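Local coordinates for protein LigF (Sphingobium sp. SYK-6, PDB 4XT0) that cleaves beta-aryl ether bonds in lignin-derived compounds as a glutathione-dependent beta-etherase of the GST superfamily, at residues T23-G28 with K240-K245; L195-N200 with C227-R232; Y76-F81 with S87-D92. All blocks are in the same frame, centred on the assembly; numbering follows the deposited sequence.

Interaction 1 (T23-G28 with K240-K245); sequences TLYEKG and KEMFEK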
ATOM      1  N   THR A  23      -0.561  13.177  13.652  1.00 19.13           N
ATOM      2  CA  THR A  23       0.247  12.340  14.541  1.00 17.47           C
ATOM      3  C   THR A  23       1.136  13.198  15.453  1.00 16.38           C
ATOM      4  O   THR A  23       1.189  12.975  16.654  1.00 18.28           O
ATOM      5  CB  THR A  23       1.097  11.349  13.724  1.00 17.45           C
ATOM      6  OG1 THR A  23       0.221  10.533  12.938  1.00 16.63           O
ATOM      7  CG2 THR A  23       1.950  10.428  14.636  1.00 12.54           C
ATOM      8  N   LEU A  24       1.794  14.203  14.879  1.00 18.38           N
ATOM      9  CA  LEU A  24       2.673  15.091  15.637  1.00 18.93           C
ATOM     10  C   LEU A  24       1.913  15.848  16.731  1.00 24.46           C
ATOM     11  O   LEU A  24       2.370  15.938  17.875  1.00 22.15           O
ATOM     12  CB  LEU A  24       3.370  16.087  14.686  1.00 20.42           C
ATOM     13  CG  LEU A  24       4.448  15.465  13.781  1.00 21.19           C
ATOM     14  CD1 LEU A  24       4.695  16.345  12.548  1.00 15.96           C
ATOM     15  CD2 LEU A  24       5.742  15.208  14.579  1.00 17.58           C
ATOM     16  N   TYR A  25       0.747  16.386  16.385  1.00 17.81           N
ATOM     17  CA  TYR A  25      -0.051  17.124  17.368  1.00 19.37           C
ATOM     18  C   TYR A  25      -0.653  16.194  18.411  1.00 21.40           C
ATOM     19  O   TYR A  25      -0.776  16.558  19.566  1.00 20.60           O
ATOM     20  CB  TYR A  25      -1.182  17.903  16.692  1.00 22.81           C
ATOM     21  CG  TYR A  25      -0.753  19.198  16.051  1.00 24.17           C
ATOM     22  CD1 TYR A  25      -0.592  20.350  16.809  1.00 32.01           C
ATOM     23  CD2 TYR A  25      -0.520  19.270  14.677  1.00 21.06           C
ATOM     24  CE1 TYR A  25      -0.200  21.540  16.222  1.00 37.94           C
ATOM     25  CE2 TYR A  25      -0.121  20.451  14.082  1.00 23.80           C
ATOM     26  CZ  TYR A  25       0.036  21.585  14.860  1.00 34.30           C
ATOM     27  OH  TYR A  25       0.415  22.767  14.272  1.00 31.79           O
ATOM     28  N   GLU A  26      -1.051  14.992  18.005  1.00 17.54           N
ATOM     29  CA  GLU A  26      -1.647  14.067  18.976  1.00 24.80           C
ATOM     30  C   GLU A  26      -0.611  13.624  19.999  1.00 20.07           C
ATOM     31  O   GLU A  26      -0.942  13.352  21.160  1.00 20.37           O
ATOM     32  CB  GLU A  26      -2.252  12.845  18.279  1.00 17.38           C
ATOM     33  CG  GLU A  26      -3.518  13.148  17.489  1.00 20.54           C
ATOM     34  CD  GLU A  26      -4.782  13.215  18.350  1.00 24.13           C
ATOM     35  OE1 GLU A  26      -4.691  13.147  19.601  1.00 24.81           O
ATOM     36  OE2 GLU A  26      -5.879  13.361  17.764  1.00 26.96           O
ATOM     37  N   LYS A  27       0.651  13.565  19.575  1.00 17.10           N
ATOM     38  CA  LYS A  27       1.715  13.092  20.471  1.00 18.53           C
ATOM     39  C   LYS A  27       2.384  14.241  21.225  1.00 25.97           C
ATOM     40  O   LYS A  27       3.288  14.035  22.043  1.00 21.82           O
ATOM     41  CB  LYS A  27       2.733  12.278  19.665  1.00 19.59           C
ATOM     42  CG  LYS A  27       2.088  10.997  19.105  1.00 16.76           C
ATOM     43  CD  LYS A  27       3.119  10.082  18.416  1.00 13.92           C
ATOM     44  CE  LYS A  27       4.069   9.452  19.423  1.00 20.50           C
ATOM     45  NZ  LYS A  27       3.357   8.711  20.523  1.00 15.89           N
ATOM     46  N   GLY A  28       1.904  15.453  20.971  1.00 20.83           N
ATOM     47  CA  GLY A  28       2.397  16.629  21.666  1.00 25.82           C
ATOM     48  C   GLY A  28       3.839  16.934  21.312  1.00 22.16           C
ATOM     49  O   GLY A  28       4.537  17.600  22.065  1.00 24.69           O
ATOM     50  N   LYS A 240      -8.413  19.769  16.564  1.00 26.37           N
ATOM     51  CA  LYS A 240      -8.771  21.189  16.543  1.00 31.21           C
ATOM     52  C   LYS A 240      -7.512  22.059  16.571  1.00 29.61           C
ATOM     53  O   LYS A 240      -7.427  23.048  15.841  1.00 31.76           O
ATOM     54  CB  LYS A 240      -9.692  21.556  17.715  1.00 34.55           C
ATOM     55  CG  LYS A 240     -11.108  21.016  17.593  1.00 47.95           C
ATOM     56  CD  LYS A 240     -12.022  21.599  18.666  1.00 65.93           C
ATOM     57  CE  LYS A 240     -13.421  20.964  18.639  1.00 74.47           C
ATOM     58  NZ  LYS A 240     -14.185  21.221  17.373  1.00 72.45           N
ATOM     59  N   GLU A 241      -6.528  21.691  17.394  1.00 27.89           N
ATOM     60  CA  GLU A 241      -5.277  22.454  17.443  1.00 31.63           C
ATOM     61  C   GLU A 241      -4.556  22.457  16.085  1.00 33.89           C
ATOM     62  O   GLU A 241      -4.016  23.481  15.660  1.00 35.50           O
ATOM     63  CB  GLU A 241      -4.341  21.898  18.516  1.00 36.68           C
ATOM     64  CG  GLU A 241      -3.055  22.701  18.682  1.00 35.82           C
ATOM     65  CD  GLU A 241      -2.026  21.982  19.543  1.00 39.53           C
ATOM     66  OE1 GLU A 241      -2.289  20.828  19.942  1.00 40.56           O
ATOM     67  OE2 GLU A 241      -0.955  22.567  19.815  1.00 40.53           O
ATOM     68  N   MET A 242      -4.548  21.302  15.422  1.00 31.31           N
ATOM     69  CA  MET A 242      -3.907  21.161  14.120  1.00 29.62           C
ATOM     70  C   MET A 242      -4.513  22.165  13.130  1.00 30.11           C
ATOM     71  O   MET A 242      -3.800  22.932  12.468  1.00 27.73           O
ATOM     72  CB  MET A 242      -4.057  19.719  13.607  1.00 24.47           C
ATOM     73  CG  MET A 242      -3.504  19.499  12.197  1.00 24.31           C
ATOM     74  SD  MET A 242      -3.789  17.839  11.547  1.00 20.32           S
ATOM     75  CE  MET A 242      -5.587  17.814  11.511  1.00 29.99           C
ATOM     76  N   PHE A 243      -5.838  22.183  13.052  1.00 28.63           N
ATOM     77  CA  PHE A 243      -6.508  23.075  12.105  1.00 35.41           C
ATOM     78  C   PHE A 243      -6.371  24.547  12.509  1.00 37.58           C
ATOM     79  O   PHE A 243      -6.310  25.435  11.651  1.00 33.25           O
ATOM     80  CB  PHE A 243      -7.987  22.705  11.967  1.00 34.83           C
ATOM     81  CG  PHE A 243      -8.230  21.465  11.143  1.00 33.04           C
ATOM     82  CD1 PHE A 243      -7.947  21.449   9.787  1.00 28.16           C
ATOM     83  CD2 PHE A 243      -8.779  20.329  11.720  1.00 30.43           C
ATOM     84  CE1 PHE A 243      -8.184  20.311   9.024  1.00 29.17           C
ATOM     85  CE2 PHE A 243      -9.018  19.185  10.964  1.00 28.46           C
ATOM     86  CZ  PHE A 243      -8.714  19.178   9.615  1.00 29.11           C
ATOM     87  N   GLU A 244      -6.309  24.802  13.812  1.00 33.47           N
ATOM     88  CA  GLU A 244      -6.167  26.165  14.302  1.00 39.48           C
ATOM     89  C   GLU A 244      -4.801  26.743  13.956  1.00 40.91           C
ATOM     90  O   GLU A 244      -4.669  27.941  13.689  1.00 42.10           O
ATOM     91  CB  GLU A 244      -6.382  26.216  15.817  1.00 47.34           C
ATOM     92  CG  GLU A 244      -6.226  27.608  16.417  1.00 66.71           C
ATOM     93  CD  GLU A 244      -5.519  27.606  17.766  1.00 77.89           C
ATOM     94  OE1 GLU A 244      -4.877  28.630  18.095  1.00 83.72           O
ATOM     95  OE2 GLU A 244      -5.606  26.588  18.494  1.00 78.27           O
ATOM     96  N   LYS A 245      -3.782  25.888  13.978  1.00 35.35           N
ATOM     97  CA  LYS A 245      -2.399  26.349  13.821  1.00 38.14           C
ATOM     98  C   LYS A 245      -1.850  26.111  12.420  1.00 41.92           C
ATOM     99  O   LYS A 245      -0.643  26.147  12.203  1.00 52.51           O
ATOM    100  CB  LYS A 245      -1.497  25.675  14.863  1.00 33.67           C
ATOM    101  CG  LYS A 245      -1.643  26.287  16.247  1.00 41.63           C
ATOM    102  CD  LYS A 245      -0.789  25.571  17.269  1.00 38.28           C
ATOM    103  CE  LYS A 245      -0.982  26.188  18.641  1.00 36.76           C
ATOM    104  NZ  LYS A 245      -0.428  25.298  19.696  1.00 40.15           N
TER
HETATM  105  O   HOH W   1      -0.253  19.077  20.634  1.00 32.70           O

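Interaction 2 (L195-N200 with C227-R232); sequences LADICN and CAWLDR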
ATOM      1  N   LEU A 195      -3.664   5.183  14.464  1.00 12.96           N
ATOM      2  CA  LEU A 195      -3.222   5.570  13.120  1.00 15.78           C
ATOM      3  C   LEU A 195      -4.242   5.159  12.036  1.00 20.39           C
ATOM      4  O   LEU A 195      -4.331   5.822  11.010  1.00 16.82           O
ATOM      5  CB  LEU A 195      -1.852   4.952  12.791  1.00 13.34           C
ATOM      6  CG  LEU A 195      -0.660   5.365  13.667  1.00 17.84           C
ATOM      7  CD1 LEU A 195       0.623   4.740  13.116  1.00 14.93           C
ATOM      8  CD2 LEU A 195      -0.542   6.890  13.779  1.00 17.33           C
ATOM      9  N   ALA A 196      -5.001   4.081  12.262  1.00 14.78           N
ATOM     10  CA  ALA A 196      -6.075   3.717  11.319  1.00 20.06           C
ATOM     11  C   ALA A 196      -7.060   4.857  11.138  1.00 17.97           C
ATOM     12  O   ALA A 196      -7.425   5.201   9.999  1.00 16.91           O
ATOM     13  CB  ALA A 196      -6.832   2.468  11.786  1.00 14.06           C
ATOM     14  N   ASP A 197      -7.532   5.412  12.255  1.00 12.47           N
ATOM     15  CA  ASP A 197      -8.474   6.528  12.187  1.00 17.57           C
ATOM     16  C   ASP A 197      -7.845   7.740  11.511  1.00 18.36           C
ATOM     17  O   ASP A 197      -8.460   8.356  10.642  1.00 18.09           O
ATOM     18  CB  ASP A 197      -8.992   6.883  13.586  1.00 18.10           C
ATOM     19  CG  ASP A 197      -9.625   5.684  14.275  1.00 23.94           C
ATOM     20  OD1 ASP A 197     -10.770   5.313  13.901  1.00 22.40           O
ATOM     21  OD2 ASP A 197      -8.964   5.089  15.160  1.00 19.35           O
ATOM     22  N   ILE A 198      -6.610   8.062  11.888  1.00 19.45           N
ATOM     23  CA  ILE A 198      -5.920   9.234  11.342  1.00 19.83           C
ATOM     24  C   ILE A 198      -5.735   9.123   9.813  1.00 16.20           C
ATOM     25  O   ILE A 198      -6.058  10.054   9.063  1.00 21.84           O
ATOM     26  CB  ILE A 198      -4.537   9.430  12.040  1.00 19.46           C
ATOM     27  CG1 ILE A 198      -4.721  10.003  13.446  1.00 21.67           C
ATOM     28  CG2 ILE A 198      -3.629  10.338  11.223  1.00 19.16           C
ATOM     29  CD1 ILE A 198      -3.421   9.957  14.282  1.00 19.88           C
ATOM     30  N   CYS A 199      -5.257   7.971   9.350  1.00 15.08           N
ATOM     31  CA  CYS A 199      -4.984   7.797   7.920  1.00 16.09           C
ATOM     32  C   CYS A 199      -6.275   7.849   7.102  1.00 17.06           C
ATOM     33  O   CYS A 199      -6.298   8.411   6.004  1.00 19.96           O
ATOM     34  CB  CYS A 199      -4.242   6.480   7.666  1.00 18.42           C
ATOM     35  SG  CYS A 199      -2.523   6.438   8.326  1.00 22.12           S
ATOM     36  N   ASN A 200      -7.351   7.275   7.634  1.00 17.17           N
ATOM     37  CA  ASN A 200      -8.621   7.302   6.933  1.00 19.24           C
ATOM     38  C   ASN A 200      -9.278   8.676   7.014  1.00 20.14           C
ATOM     39  O   ASN A 200      -9.909   9.126   6.046  1.00 19.85           O
ATOM     40  CB  ASN A 200      -9.564   6.228   7.488  1.00 20.36           C
ATOM     41  CG  ASN A 200      -9.297   4.872   6.894  1.00 23.05           C
ATOM     42  OD1 ASN A 200      -9.808   4.547   5.823  1.00 26.74           O
ATOM     43  ND2 ASN A 200      -8.478   4.072   7.576  1.00 17.56           N
ATOM     44  N   CYS A 227     -20.325   9.659   9.589  1.00 35.44           N
ATOM     45  CA  CYS A 227     -20.490  11.051  10.015  1.00 36.16           C
ATOM     46  C   CYS A 227     -20.225  11.281  11.506  1.00 36.40           C
ATOM     47  O   CYS A 227     -19.638  12.295  11.876  1.00 32.84           O
ATOM     48  CB  CYS A 227     -21.892  11.552   9.674  1.00 40.67           C
ATOM     49  SG  CYS A 227     -22.195  11.740   7.905  1.00 43.12           S
ATOM     50  N   ALA A 228     -20.664  10.366  12.367  1.00 35.49           N
ATOM     51  CA  ALA A 228     -20.413  10.525  13.804  1.00 41.50           C
ATOM     52  C   ALA A 228     -18.915  10.403  14.103  1.00 33.68           C
ATOM     53  O   ALA A 228     -18.377  11.119  14.948  1.00 35.07           O
ATOM     54  CB  ALA A 228     -21.209   9.503  14.613  1.00 39.12           C
ATOM     55  N   TRP A 229     -18.251   9.496  13.394  1.00 35.99           N
ATOM     56  CA  TRP A 229     -16.805   9.312  13.498  1.00 28.73           C
ATOM     57  C   TRP A 229     -16.058  10.574  13.037  1.00 28.97           C
ATOM     58  O   TRP A 229     -15.148  11.052  13.723  1.00 28.84           O
ATOM     59  CB  TRP A 229     -16.403   8.075  12.687  1.00 24.02           C
ATOM     60  CG  TRP A 229     -14.929   7.810  12.454  1.00 28.80           C
ATOM     61  CD1 TRP A 229     -14.054   7.177  13.303  1.00 27.57           C
ATOM     62  CD2 TRP A 229     -14.191   8.087  11.250  1.00 23.54           C
ATOM     63  NE1 TRP A 229     -12.816   7.072  12.708  1.00 24.10           N
ATOM     64  CE2 TRP A 229     -12.872   7.613  11.458  1.00 27.72           C
ATOM     65  CE3 TRP A 229     -14.515   8.692  10.031  1.00 25.20           C
ATOM     66  CZ2 TRP A 229     -11.872   7.743  10.481  1.00 25.96           C
ATOM     67  CZ3 TRP A 229     -13.518   8.809   9.059  1.00 25.81           C
ATOM     68  CH2 TRP A 229     -12.215   8.332   9.294  1.00 21.94           C
ATOM     69  N   LEU A 230     -16.460  11.129  11.894  1.00 28.16           N
ATOM     70  CA  LEU A 230     -15.879  12.388  11.419  1.00 27.11           C
ATOM     71  C   LEU A 230     -16.022  13.513  12.454  1.00 28.56           C
ATOM     72  O   LEU A 230     -15.072  14.256  12.705  1.00 27.58           O
ATOM     73  CB  LEU A 230     -16.524  12.817  10.100  1.00 30.82           C
ATOM     74  CG  LEU A 230     -16.098  12.096   8.816  1.00 31.41           C
ATOM     75  CD1 LEU A 230     -17.021  12.504   7.661  1.00 28.74           C
ATOM     76  CD2 LEU A 230     -14.633  12.393   8.462  1.00 24.87           C
ATOM     77  N   ASP A 231     -17.213  13.630  13.040  1.00 29.07           N
ATOM     78  CA  ASP A 231     -17.480  14.604  14.100  1.00 29.74           C
ATOM     79  C   ASP A 231     -16.611  14.364  15.330  1.00 35.23           C
ATOM     80  O   ASP A 231     -16.057  15.300  15.904  1.00 28.36           O
ATOM     81  CB  ASP A 231     -18.948  14.552  14.509  1.00 32.09           C
ATOM     82  CG  ASP A 231     -19.865  15.234  13.504  1.00 40.71           C
ATOM     83  OD1 ASP A 231     -19.363  15.822  12.521  1.00 44.37           O
ATOM     84  OD2 ASP A 231     -21.092  15.182  13.707  1.00 43.86           O
ATOM     85  N   ARG A 232     -16.527  13.096  15.729  1.00 27.20           N
ATOM     86  CA  ARG A 232     -15.758  12.638  16.880  1.00 33.35           C
ATOM     87  C   ARG A 232     -14.281  13.053  16.765  1.00 30.53           C
ATOM     88  O   ARG A 232     -13.700  13.643  17.681  1.00 30.13           O
ATOM     89  CB  ARG A 232     -15.914  11.105  16.983  1.00 37.07           C
ATOM     90  CG  ARG A 232     -15.125  10.373  18.048  1.00 36.55           C
ATOM     91  CD  ARG A 232     -15.576   8.889  18.138  1.00 34.94           C
ATOM     92  NE  ARG A 232     -17.032   8.783  18.290  1.00 32.95           N
ATOM     93  CZ  ARG A 232     -17.848   8.194  17.414  1.00 36.87           C
ATOM     94  NH1 ARG A 232     -17.364   7.604  16.327  1.00 31.58           N
ATOM     95  NH2 ARG A 232     -19.158   8.176  17.637  1.00 35.77           N
TER

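Interaction 3 (Y76-F81 with S87-D92); sequences YLEDVF and SLRPAD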
ATOM      1  N   TYR A  76       6.954   5.680  11.992  1.00 13.97           N
ATOM      2  CA  TYR A  76       8.255   6.142  12.467  1.00 16.53           C
ATOM      3  C   TYR A  76       8.129   6.949  13.757  1.00 14.97           C
ATOM      4  O   TYR A  76       8.917   6.773  14.682  1.00 14.33           O
ATOM      5  CB  TYR A  76       8.955   6.988  11.387  1.00 12.67           C
ATOM      6  CG  TYR A  76      10.279   7.600  11.843  1.00 13.29           C
ATOM      7  CD1 TYR A  76      11.444   6.847  11.849  1.00 12.25           C
ATOM      8  CD2 TYR A  76      10.357   8.940  12.237  1.00 13.35           C
ATOM      9  CE1 TYR A  76      12.675   7.400  12.248  1.00 14.94           C
ATOM     10  CE2 TYR A  76      11.577   9.511  12.642  1.00 13.17           C
ATOM     11  CZ  TYR A  76      12.731   8.733  12.637  1.00 20.52           C
ATOM     12  OH  TYR A  76      13.944   9.268  13.028  1.00 17.66           O
ATOM     13  N   LEU A  77       7.130   7.824  13.836  1.00 12.12           N
ATOM     14  CA  LEU A  77       6.978   8.674  15.021  1.00 15.09           C
ATOM     15  C   LEU A  77       6.580   7.834  16.239  1.00 10.78           C
ATOM     16  O   LEU A  77       6.977   8.113  17.377  1.00 13.08           O
ATOM     17  CB  LEU A  77       5.942   9.780  14.748  1.00 12.42           C
ATOM     18  CG  LEU A  77       6.458  10.852  13.772  1.00 16.61           C
ATOM     19  CD1 LEU A  77       5.334  11.770  13.317  1.00 13.70           C
ATOM     20  CD2 LEU A  77       7.596  11.677  14.396  1.00 13.41           C
ATOM     21  N   GLU A  78       5.793   6.793  16.004  1.00 11.48           N
ATOM     22  CA  GLU A  78       5.434   5.879  17.090  1.00 18.25           C
ATOM     23  C   GLU A  78       6.621   4.975  17.474  1.00 15.62           C
ATOM     24  O   GLU A  78       6.784   4.622  18.651  1.00 13.09           O
ATOM     25  CB  GLU A  78       4.201   5.049  16.694  1.00 13.34           C
ATOM     26  CG  GLU A  78       2.859   5.750  17.038  1.00 16.95           C
ATOM     27  CD  GLU A  78       2.624   5.898  18.542  1.00 19.22           C
ATOM     28  OE1 GLU A  78       3.108   5.034  19.306  1.00 27.31           O
ATOM     29  OE2 GLU A  78       1.951   6.872  18.970  1.00 22.01           O
ATOM     30  N   ASP A  79       7.460   4.625  16.497  1.00 11.84           N
ATOM     31  CA  ASP A  79       8.658   3.807  16.771  1.00 15.37           C
ATOM     32  C   ASP A  79       9.656   4.591  17.637  1.00 15.72           C
ATOM     33  O   ASP A  79      10.305   4.035  18.530  1.00 15.03           O
ATOM     34  CB  ASP A  79       9.356   3.386  15.465  1.00 16.38           C
ATOM     35  CG  ASP A  79       8.679   2.190  14.767  1.00 21.74           C
ATOM     36  OD1 ASP A  79       7.870   1.475  15.407  1.00 17.19           O
ATOM     37  OD2 ASP A  79       8.977   1.960  13.570  1.00 14.41           O
ATOM     38  N   VAL A  80       9.785   5.884  17.354  1.00 13.55           N
ATOM     39  CA  VAL A  80      10.817   6.713  17.984  1.00 12.47           C
ATOM     40  C   VAL A  80      10.333   7.412  19.266  1.00 17.89           C
ATOM     41  O   VAL A  80      11.088   7.575  20.233  1.00 17.89           O
ATOM     42  CB  VAL A  80      11.330   7.770  16.977  1.00 18.66           C
ATOM     43  CG1 VAL A  80      12.289   8.745  17.644  1.00 17.53           C
ATOM     44  CG2 VAL A  80      12.018   7.065  15.767  1.00 16.48           C
ATOM     45  N   PHE A  81       9.075   7.832  19.285  1.00 15.97           N
ATOM     46  CA  PHE A  81       8.545   8.494  20.481  1.00 19.53           C
ATOM     47  C   PHE A  81       7.346   7.740  21.069  1.00 20.23           C
ATOM     48  O   PHE A  81       6.253   8.312  21.164  1.00 18.56           O
ATOM     49  CB  PHE A  81       8.129   9.934  20.165  1.00 16.08           C
ATOM     50  CG  PHE A  81       9.197  10.753  19.470  1.00 22.10           C
ATOM     51  CD1 PHE A  81      10.183  11.390  20.204  1.00 26.35           C
ATOM     52  CD2 PHE A  81       9.196  10.896  18.083  1.00 15.55           C
ATOM     53  CE1 PHE A  81      11.170  12.156  19.575  1.00 30.58           C
ATOM     54  CE2 PHE A  81      10.171  11.667  17.445  1.00 17.35           C
ATOM     55  CZ  PHE A  81      11.158  12.292  18.192  1.00 17.00           C
ATOM     56  N   SER A  87      -0.977   7.609  22.697  1.00 16.18           N
ATOM     57  CA  SER A  87      -0.420   6.416  22.058  1.00 16.91           C
ATOM     58  C   SER A  87      -1.276   5.980  20.859  1.00 19.51           C
ATOM     59  O   SER A  87      -2.468   5.707  21.016  1.00 19.72           O
ATOM     60  CB  SER A  87      -0.314   5.283  23.075  1.00 21.55           C
ATOM     61  OG  SER A  87       0.110   4.100  22.420  1.00 25.69           O
ATOM     62  N   LEU A  88      -0.693   5.936  19.660  1.00 17.46           N
ATOM     63  CA  LEU A  88      -1.528   5.847  18.450  1.00 13.20           C
ATOM     64  C   LEU A  88      -1.451   4.490  17.751  1.00 17.10           C
ATOM     65  O   LEU A  88      -2.016   4.314  16.680  1.00 13.21           O
ATOM     66  CB  LEU A  88      -1.161   6.965  17.458  1.00 15.01           C
ATOM     67  CG  LEU A  88      -1.326   8.399  18.003  1.00 15.81           C
ATOM     68  CD1 LEU A  88      -0.754   9.470  17.053  1.00 13.43           C
ATOM     69  CD2 LEU A  88      -2.785   8.688  18.301  1.00 14.45           C
ATOM     70  N   ARG A  89      -0.765   3.524  18.359  1.00 13.51           N
ATOM     71  CA  ARG A  89      -0.873   2.129  17.891  1.00 17.29           C
ATOM     72  C   ARG A  89      -1.265   1.254  19.059  1.00 13.47           C
ATOM     73  O   ARG A  89      -0.758   1.441  20.158  1.00 16.77           O
ATOM     74  CB  ARG A  89       0.443   1.607  17.297  1.00 16.12           C
ATOM     75  CG  ARG A  89       0.980   2.350  16.083  1.00 16.92           C
ATOM     76  CD  ARG A  89       2.184   1.563  15.479  1.00 15.46           C
ATOM     77  NE  ARG A  89       3.297   1.492  16.418  1.00 15.61           N
ATOM     78  CZ  ARG A  89       4.592   1.543  16.093  1.00 16.34           C
ATOM     79  NH1 ARG A  89       4.980   1.667  14.827  1.00 14.86           N
ATOM     80  NH2 ARG A  89       5.506   1.480  17.051  1.00 10.34           N
ATOM     81  N   PRO A  90      -2.166   0.283  18.829  1.00 19.82           N
ATOM     82  CA  PRO A  90      -2.516  -0.683  19.885  1.00 20.70           C
ATOM     83  C   PRO A  90      -1.273  -1.387  20.423  1.00 17.37           C
ATOM     84  O   PRO A  90      -0.368  -1.682  19.634  1.00 13.58           O
ATOM     85  CB  PRO A  90      -3.423  -1.702  19.165  1.00 21.20           C
ATOM     86  CG  PRO A  90      -3.926  -0.999  17.936  1.00 16.35           C
ATOM     87  CD  PRO A  90      -2.835  -0.000  17.546  1.00 13.24           C
ATOM     88  N   ALA A  91      -1.229  -1.671  21.721  1.00 16.97           N
ATOM     89  CA  ALA A  91      -0.139  -2.479  22.274  1.00 18.95           C
ATOM     90  C   ALA A  91      -0.307  -3.960  21.882  1.00 25.99           C
ATOM     91  O   ALA A  91       0.667  -4.695  21.697  1.00 23.82           O
ATOM     92  CB  ALA A  91      -0.081  -2.322  23.810  1.00 15.80           C
ATOM     93  N   ASP A  92      -1.558  -4.388  21.771  1.00 16.19           N
ATOM     94  CA  ASP A  92      -1.891  -5.736  21.342  1.00 17.19           C
ATOM     95  C   ASP A  92      -1.490  -5.917  19.865  1.00 16.21           C
ATOM     96  O   ASP A  92      -2.022  -5.245  18.990  1.00 15.85           O
ATOM     97  CB  ASP A  92      -3.395  -5.966  21.571  1.00 19.09           C
ATOM     98  CG  ASP A  92      -3.851  -7.378  21.247  1.00 21.63           C
ATOM     99  OD1 ASP A  92      -3.377  -7.960  20.243  1.00 23.20           O
ATOM    100  OD2 ASP A  92      -4.706  -7.902  22.010  1.00 22.30           O
TER
HETATM  101  O   HOH W   2       2.740   4.662  21.962  1.00 21.62           O
HETATM  102  O   HOH W   3       3.649   2.247  19.300  1.00 27.35           O

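Interaction 1 (T23-G28 with K240-K245)
The phenol ring of Y25 lies with one face against the backbone of M242: CA of M242 stands 3.9 Å from the ring centroid and only 11° off the normal, a CH-pi contact. CB and CG of M242 continue along the CD2 and CE2 side, CB coming within 3.7 Å of CD2 of Y25. Along the other side the carboxylate of E241 meets the ring at its edge, CD of E241 lying 3.5 Å from CD1 of Y25, with the two planes 69° apart. At the far end CB of K245 packs 3.5 Å from OH of Y25, whose hydrogen-bond partner is Q33; F31 adds an edge-to-face ring. With CG anti to its carbonyl carbon (chi1 -79°), Y25 projects from helix 15-26 onto helix 237-244. E241 has an extended chain, long enough to pass the ring and meet NZ of K245 in a salt bridge at 2.8 Å from OE2. One water donates to both O of Y25 and OE1 of E241, tying the end of one helix to the other. An alanine in place of this tyrosine is likely to open a gap beside M242 and leave Q33 without its hydroxyl mate. A flat, mainly apolar ring thus joins the thioredoxin-like domain to the C-terminal helix, while charges settle at its edge, where the polarised ring hydrogens probably favour a carboxylate.

Interaction 2 (L195-N200 with C227-R232)
W229 of helix 224-235 reaches D197 and N200 of helix 195-204, a helix-to-helix contact inside the all-helical C-terminal domain of the GST fold. The polar part is one hydrogen bond, from NE1 of W229 to OD1 of D197 at 3.0 Å, with an N-H...O angle of 161°. The oxygen is met on its anti side, and the bond runs close to the indole plane, although the carboxylate is turned 47° from it. The same OD1 also accepts from the backbone N of L188, while OD2 takes the backbone N of S194. Both oxygens of this buried carboxylate therefore have donors, and an aspartate suits a place where three N-H groups converge. The remaining contacts are van der Waals and use the edge of the indole. CZ2 of W229 lies 3.5 Å from O of D197, and CH2 of W229 rests 3.8 Å from CB of N200. With CG of W229 anti to its backbone N (chi1 170°), the large ring fills the distance between the two segments, whose nearest CA atoms, those of D197 and W229, are 8.9 Å apart. W229 also packs on F201 and A204 of helix 195-204. N200 turns its amide from the indole back to its own helix, where ND2 binds O of A196 at 2.9 Å; N of N200 reaches this oxygen from the opposite face of the carbonyl plane.

Interaction 3 (Y76-F81 with S87-D92)
R89 holds D79 end-on: NH2 and NH1 both point at the single oxygen OD1 of D79, at 2.9 Å and 3.0 Å, in a salt bridge lying near the guanidinium plane. The carboxylate is tilted 55° from that plane, and both nitrogens approach OD1 from the same face. NH1 of R89 has a second salt bridge, to E75, and OD2 of D79 forms one with R100 of the second subunit, so each charge has more than one mate. E78 holds the loop in another way: its OE2 takes the backbone N of L88 at 2.9 Å, from above the carboxylate plane, and also meets the ammonium of K27. Such a buried carboxylate probably stays ionised beside this lysine. OE1 accepts from the water that receives NE of R89; a second water lies between OE1 and OG of S87. The bend at chi2 (-67°) brings the carboxylate of E78 to N of L88; CB of E78, set by the helix, lies over the centre of the guanidinium face, 3.6 Å from CZ of R89. CB of L88 lies against the same carboxylate, 3.5 Å from OE2 of E78. The long arginine can reach back over the helix, while L88 suits the interior, where it packs on T23. Together they fasten the end of helix 70-80 to the linker between the thioredoxin-like and helical domains of a GST, beside the subunit interface.

How the interactions relate
Interaction 1 closes the longest loop, from helix 15-26 to helix 237-244 near the C terminus, and the other two lie within it along the chain: interaction 3 comes first, at the interdomain linker, and interaction 2 follows in the helical domain. Their centres are 15 to 18 Å apart, and all three touch one another. K27, at the end of helix 15-26, reaches into interaction 3, and L24 packs on L77. T23 meets L195 and I198 of interaction 2. L88 and L195 probably share a backbone hydrogen bond, joining linker and helix 195-204. Helix 15-26, part of the thioredoxin-like domain, thus meets both the linker and helices of the C-terminal domain.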